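Local coordinates for outer surface protein (Bacillus cereus ATCC 14579, PDB 1X7F), which is of unknown function but is probably a 6-phospho-N-acetylmuramidase that would cleave phosphorylated MurNAc-containing sugars in cell-wall recycling, at residues 87-92 / 116-121. Sequence-based numbering, arbitrary orientation.
Sequences NMEVIL and GADGIR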
# COMPACT_ATOMS: atom_id res chain seq x y z
N ASN A 87 7.27 -10.08 17.24
CA ASN A 87 6.30 -10.72 16.35
C ASN A 87 6.38 -10.29 14.87
O ASN A 87 5.36 -10.06 14.20
CB ASN A 87 4.88 -10.60 16.92
CG ASN A 87 4.80 -11.02 18.39
OD1 ASN A 87 4.57 -10.19 19.27
ND2 ASN A 87 5.02 -12.31 18.66
N MET A 88 7.61 -10.19 14.36
CA MET A 88 7.84 -9.75 12.99
C MET A 88 8.32 -10.89 12.11
O MET A 88 9.27 -11.59 12.45
CB MET A 88 8.83 -8.59 12.95
CG MET A 88 8.44 -7.41 13.80
SD MET A 88 8.75 -5.89 12.93
CE MET A 88 8.78 -4.77 14.31
N GLU A 89 7.65 -11.06 10.98
CA GLU A 89 7.99 -12.08 10.00
C GLU A 89 9.24 -11.65 9.23
O GLU A 89 9.25 -10.59 8.63
CB GLU A 89 6.81 -12.24 9.04
CG GLU A 89 6.88 -13.44 8.10
CD GLU A 89 5.88 -13.33 6.96
OE1 GLU A 89 5.25 -12.26 6.81
OE2 GLU A 89 5.72 -14.32 6.20
N VAL A 90 10.28 -12.48 9.24
CA VAL A 90 11.57 -12.11 8.63
C VAL A 90 11.82 -12.84 7.30
O VAL A 90 11.92 -14.07 7.26
CB VAL A 90 12.76 -12.31 9.62
CG1 VAL A 90 14.10 -12.05 8.95
CG2 VAL A 90 12.60 -11.42 10.85
N ILE A 91 11.91 -12.07 6.22
CA ILE A 91 12.28 -12.61 4.91
C ILE A 91 13.71 -12.18 4.54
O ILE A 91 14.01 -10.98 4.47
CB ILE A 91 11.26 -12.22 3.81
CG1 ILE A 91 9.82 -12.65 4.19
CG2 ILE A 91 11.66 -12.80 2.45
CD1 ILE A 91 9.64 -14.17 4.46
N LEU A 92 14.58 -13.17 4.35
CA LEU A 92 15.99 -12.95 3.97
C LEU A 92 16.22 -12.98 2.47
O LEU A 92 15.83 -13.92 1.78
CB LEU A 92 16.91 -13.99 4.62
CG LEU A 92 17.83 -13.58 5.78
CD1 LEU A 92 18.49 -14.82 6.37
CD2 LEU A 92 18.90 -12.58 5.33
N GLY A 116 16.97 -17.74 12.12
CA GLY A 116 15.63 -17.46 12.65
C GLY A 116 14.75 -16.77 11.63
O GLY A 116 13.71 -16.19 11.97
N ALA A 117 15.19 -16.80 10.37
CA ALA A 117 14.43 -16.27 9.25
C ALA A 117 13.18 -17.12 9.02
O ALA A 117 13.18 -18.33 9.29
CB ALA A 117 15.29 -16.25 8.01
N ASP A 118 12.13 -16.48 8.53
CA ASP A 118 10.84 -17.13 8.30
C ASP A 118 10.70 -17.57 6.86
O ASP A 118 9.85 -18.40 6.53
CB ASP A 118 9.71 -16.17 8.68
CG ASP A 118 9.65 -15.91 10.18
OD1 ASP A 118 9.16 -16.79 10.91
OD2 ASP A 118 10.08 -14.86 10.71
N GLY A 119 11.55 -17.01 6.00
CA GLY A 119 11.54 -17.29 4.57
C GLY A 119 12.72 -16.69 3.84
O GLY A 119 13.49 -15.92 4.41
N ILE A 120 12.86 -17.06 2.58
CA ILE A 120 13.91 -16.55 1.71
C ILE A 120 13.32 -16.06 0.40
O ILE A 120 12.35 -16.64 -0.10
CB ILE A 120 15.01 -17.62 1.43
CG1 ILE A 120 14.38 -18.96 1.05
CG2 ILE A 120 15.97 -17.74 2.60
CD1 ILE A 120 15.27 -19.81 0.19
N ARG A 121 13.91 -15.00 -0.15
CA ARG A 121 13.51 -14.50 -1.45
C ARG A 121 14.34 -15.12 -2.56
O ARG A 121 15.55 -15.33 -2.43
CB ARG A 121 13.57 -12.97 -1.51
CG ARG A 121 12.84 -12.39 -2.72
CD ARG A 121 12.32 -10.98 -2.55
NE ARG A 121 11.64 -10.49 -3.74
CZ ARG A 121 12.27 -10.01 -4.81
NH1 ARG A 121 13.59 -9.95 -4.81
NH2 ARG A 121 11.59 -9.59 -5.86
O HOH W 1 10.63 -13.96 13.38
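Met88 and Asp118 meet through a water that bridges Met88 O and Asp118 OD2, each at 2.9 Å. At Glu89 the aliphatic CG lies 4.0 Å from Asp118 CB, while the extended chain beyond it carries OE1 to salt bridges with Arg199 and Lys28. Val90 then shows how a side chain can stand in for a backbone rung where a parallel ladder begins. Its N-H points almost straight at Asp118 OD2 (2.8 Å, 171° at the hydrogen), meeting the oxygen on its anti side and somewhat out of the carboxylate plane. Asp118 CG lies anti to its own carbonyl carbon (chi1 -68°), a setting that places OD2 at Val90 N. Val90 O completes the clasp, taking Asp118 N at 2.7 Å in its carbonyl plane and, weakly, Gly119 N. Regular parallel pairing starts at Ile91, whose CD1 lies 3.7 Å from Gly119 CA, folded over the glycine, which has no side chain. Leu92 is gripped through both backbone polar atoms: its N donates to Gly119 O (3.0 Å), and its O receives Arg121 N (2.9 Å). On the face that Leu92 and Ile120 share, Leu92 CD1 touches Ala117 CB, and Leu92 CB approaches Ile120 CG2. The two strands, joined through helix 110-115, form a right-handed beta-alpha-beta unit of the eight-stranded parallel sheet, consistent with a TIM-barrel-like domain. Strands 55-62 and 142-146 flank the pair, and Phe112 of helix 110-115 packs against both Leu92 and Ile120.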